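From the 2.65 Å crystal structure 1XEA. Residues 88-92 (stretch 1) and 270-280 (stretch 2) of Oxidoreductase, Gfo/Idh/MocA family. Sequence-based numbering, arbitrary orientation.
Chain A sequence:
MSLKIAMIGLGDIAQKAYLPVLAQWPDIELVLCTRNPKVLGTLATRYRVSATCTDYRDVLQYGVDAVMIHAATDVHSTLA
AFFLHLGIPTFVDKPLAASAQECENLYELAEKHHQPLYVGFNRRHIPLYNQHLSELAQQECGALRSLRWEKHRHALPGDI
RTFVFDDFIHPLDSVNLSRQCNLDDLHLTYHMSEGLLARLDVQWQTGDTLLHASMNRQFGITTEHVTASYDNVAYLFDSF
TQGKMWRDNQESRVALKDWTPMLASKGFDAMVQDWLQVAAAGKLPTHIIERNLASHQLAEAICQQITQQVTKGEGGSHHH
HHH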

# COMPACT_ATOMS: atom_id res chain seq x y z
N ILE A 88 -33.23 -21.90 -29.41
CA ILE A 88 -32.57 -22.30 -28.18
C ILE A 88 -31.79 -21.13 -27.57
O ILE A 88 -31.03 -20.46 -28.26
N PRO A 89 -32.00 -20.86 -26.26
CA PRO A 89 -31.28 -19.76 -25.61
C PRO A 89 -29.79 -19.91 -25.92
O PRO A 89 -29.19 -20.94 -25.64
N THR A 90 -29.19 -18.88 -26.51
CA THR A 90 -27.78 -18.96 -26.86
C THR A 90 -26.88 -18.01 -26.07
O THR A 90 -27.23 -16.85 -25.81
N PHE A 91 -25.71 -18.51 -25.69
CA PHE A 91 -24.73 -17.73 -24.96
C PHE A 91 -23.47 -17.69 -25.80
O PHE A 91 -23.07 -18.70 -26.37
N VAL A 92 -22.87 -16.51 -25.90
CA VAL A 92 -21.65 -16.34 -26.67
C VAL A 92 -20.68 -15.48 -25.89
O VAL A 92 -21.05 -14.42 -25.40
N ALA A 270 -20.91 -15.36 -10.90
CA ALA A 270 -22.06 -14.46 -10.89
C ALA A 270 -22.71 -14.33 -12.26
O ALA A 270 -23.93 -14.27 -12.38
N MSE A 271 -21.87 -14.29 -13.29
CA MSE A 271 -22.36 -14.17 -14.65
C MSE A 271 -23.10 -15.45 -15.03
O MSE A 271 -24.24 -15.40 -15.49
N VAL A 272 -22.46 -16.60 -14.84
CA VAL A 272 -23.09 -17.87 -15.18
C VAL A 272 -24.46 -17.99 -14.55
O VAL A 272 -25.40 -18.51 -15.15
N GLN A 273 -24.58 -17.49 -13.33
CA GLN A 273 -25.84 -17.48 -12.61
C GLN A 273 -26.89 -16.71 -13.41
O GLN A 273 -27.93 -17.25 -13.75
N ASP A 274 -26.60 -15.44 -13.71
CA ASP A 274 -27.51 -14.59 -14.48
C ASP A 274 -27.85 -15.28 -15.79
O ASP A 274 -29.01 -15.33 -16.17
N TRP A 275 -26.83 -15.82 -16.45
CA TRP A 275 -27.01 -16.52 -17.72
C TRP A 275 -28.02 -17.64 -17.60
O TRP A 275 -28.95 -17.73 -18.39
N LEU A 276 -27.82 -18.52 -16.62
CA LEU A 276 -28.72 -19.65 -16.45
C LEU A 276 -30.15 -19.20 -16.19
O LEU A 276 -31.08 -19.78 -16.75
N GLN A 277 -30.34 -18.18 -15.35
CA GLN A 277 -31.68 -17.67 -15.06
C GLN A 277 -32.31 -17.24 -16.38
O GLN A 277 -33.44 -17.62 -16.70
N VAL A 278 -31.57 -16.45 -17.16
CA VAL A 278 -32.05 -15.97 -18.45
C VAL A 278 -32.44 -17.17 -19.32
O VAL A 278 -33.54 -17.23 -19.84
N ALA A 279 -31.52 -18.12 -19.46
CA ALA A 279 -31.76 -19.31 -20.27
C ALA A 279 -33.00 -20.07 -19.83
O ALA A 279 -33.81 -20.48 -20.66
N ALA A 280 -33.14 -20.28 -18.53
CA ALA A 280 -34.29 -21.01 -18.00
C ALA A 280 -35.58 -20.19 -18.07
O ALA A 280 -36.66 -20.71 -17.84

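A strand and a helix pass each other almost antiparallel here, their axes 9.8 Å apart at closest approach and their directions at 154°. The rule on each side is periodicity. On the strand side, Pro89 and Phe91 direct their CA-to-CB bonds toward the helix while Thr90, between them, points away. On the helix, Met271 and Trp275 point toward the strand one turn apart, and Ala279, a further turn on, presents its CB sideways. Since the two run in opposing directions, Pro89 meets Ala279 and Phe91 meets Trp275.

The aromatic contact is the centre of the interface. Trp275, with chi1 at 155° (t) and chi2 at -130°, lays its indole against the strand, and Phe91, with chi1 t and chi2 at 88°, brings its own CB over one face of that indole. Phe91 CB lies 3.5 Å from the centroid of the Trp275 six-membered ring, only 15° off the normal, a CH-pi contact; the closest atom pair is Phe91 CB to Trp275 CZ2 at 3.4 Å. The Phe91 ring then sits obliquely to the indole's five-membered ring, centroids 4.8 Å apart and planes at 43°. One tryptophan thus receives both the methylene and the ring of a single phenylalanine.

Apolar contacts extend this aromatic pairing both ways along the helix. Toward its start, Met271, a selenomethionine with rotamers t, t and p, sets its CE 4.3 Å from Phe91 CZ. Toward its later end, Pro89 CB lies 4.2 Å from Trp275 CH2 and 4.1 Å from Ala279 CB. The small residue accompanies the tightest backbone approach, with Pro89 CA and Ala279 CA 5.4 Å apart, against 7.7 Å between Phe91 CA and Trp275 CA, where the large aromatics fill the space. The Pro89 ring, C-gamma exo, also brings its CG to 3.6 Å from Ala279 O.

The backbone of stretch 1 also packs around the indole. Pro89 O lies near the indole plane, at its edge, 3.7 Å from Trp275 CH2, and Thr90 C is also 3.7 Å from Trp275 CH2.

No hydrogen bond crosses between the stretches, so this contact is built from shape and apolar surface, 296 Å² buried in all. Thr90, chi1 m, donates from OG1 to Ile88 O at 3.0 Å within its own stretch, and Asp274 OD2, out of reach of the strand, is hydrogen-bonded elsewhere in the structure.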

# COMPACT_ATOMS: atom_id res chain seq x y z
CB ILE A 88 -31.60 -23.47 -28.46
CG1 ILE A 88 -32.38 -24.61 -29.11
CG2 ILE A 88 -30.95 -23.94 -27.18
CD1 ILE A 88 -31.51 -25.75 -29.56
CB PRO A 89 -31.59 -19.98 -24.14
CG PRO A 89 -32.97 -20.56 -24.18
CD PRO A 89 -32.87 -21.56 -25.30
CB THR A 90 -27.56 -18.68 -28.38
OG1 THR A 90 -28.25 -19.67 -29.14
CG2 THR A 90 -26.08 -18.72 -28.74
CB PHE A 91 -24.42 -18.40 -23.63
CG PHE A 91 -23.28 -17.78 -22.89
CD1 PHE A 91 -23.49 -16.71 -22.03
CD2 PHE A 91 -21.99 -18.26 -23.06
CE1 PHE A 91 -22.42 -16.13 -21.34
CE2 PHE A 91 -20.91 -17.68 -22.38
CZ PHE A 91 -21.13 -16.61 -21.52
CB VAL A 92 -21.92 -15.67 -28.04
CG1 VAL A 92 -20.61 -15.49 -28.80
CG2 VAL A 92 -22.88 -16.52 -28.86
CB ALA A 270 -21.64 -13.09 -10.38
CB MSE A 271 -21.20 -13.92 -15.60
CG MSE A 271 -21.64 -13.73 -17.04
SE MSE A 271 -20.18 -13.68 -18.28
CE MSE A 271 -19.35 -15.39 -17.82
CB VAL A 272 -22.20 -19.05 -14.75
CG1 VAL A 272 -22.92 -20.36 -14.99
CG2 VAL A 272 -20.90 -19.01 -15.54
CB GLN A 273 -25.64 -16.79 -11.27
CG GLN A 273 -26.92 -16.32 -10.65
CD GLN A 273 -27.55 -17.39 -9.82
OE1 GLN A 273 -27.36 -17.42 -8.60
NE2 GLN A 273 -28.28 -18.31 -10.47
CB ASP A 274 -26.85 -13.22 -14.74
CG ASP A 274 -27.83 -12.15 -15.23
OD1 ASP A 274 -28.92 -12.03 -14.63
OD2 ASP A 274 -27.50 -11.40 -16.19
CB TRP A 275 -25.67 -17.10 -18.18
CG TRP A 275 -25.77 -18.30 -19.10
CD1 TRP A 275 -25.11 -19.51 -18.96
CD2 TRP A 275 -26.52 -18.40 -20.31
NE1 TRP A 275 -25.42 -20.34 -20.00
CE2 TRP A 275 -26.28 -19.69 -20.85
CE3 TRP A 275 -27.39 -17.53 -20.99
CZ2 TRP A 275 -26.87 -20.12 -22.05
CZ3 TRP A 275 -27.97 -17.96 -22.19
CH2 TRP A 275 -27.71 -19.25 -22.70
CB LEU A 276 -28.23 -20.55 -15.31
CG LEU A 276 -26.85 -21.21 -15.50
CD1 LEU A 276 -26.52 -21.95 -14.23
CD2 LEU A 276 -26.85 -22.15 -16.71
CB GLN A 277 -31.62 -16.49 -14.08
CG GLN A 277 -30.91 -16.78 -12.76
CD GLN A 277 -30.90 -15.59 -11.79
OE1 GLN A 277 -30.36 -14.51 -12.09
NE2 GLN A 277 -31.49 -15.78 -10.61
CB VAL A 278 -30.95 -15.13 -19.20
CG1 VAL A 278 -31.33 -14.91 -20.66
CG2 VAL A 278 -30.77 -13.78 -18.51
CB ALA A 279 -30.55 -20.23 -20.21
CB ALA A 280 -34.01 -21.43 -16.56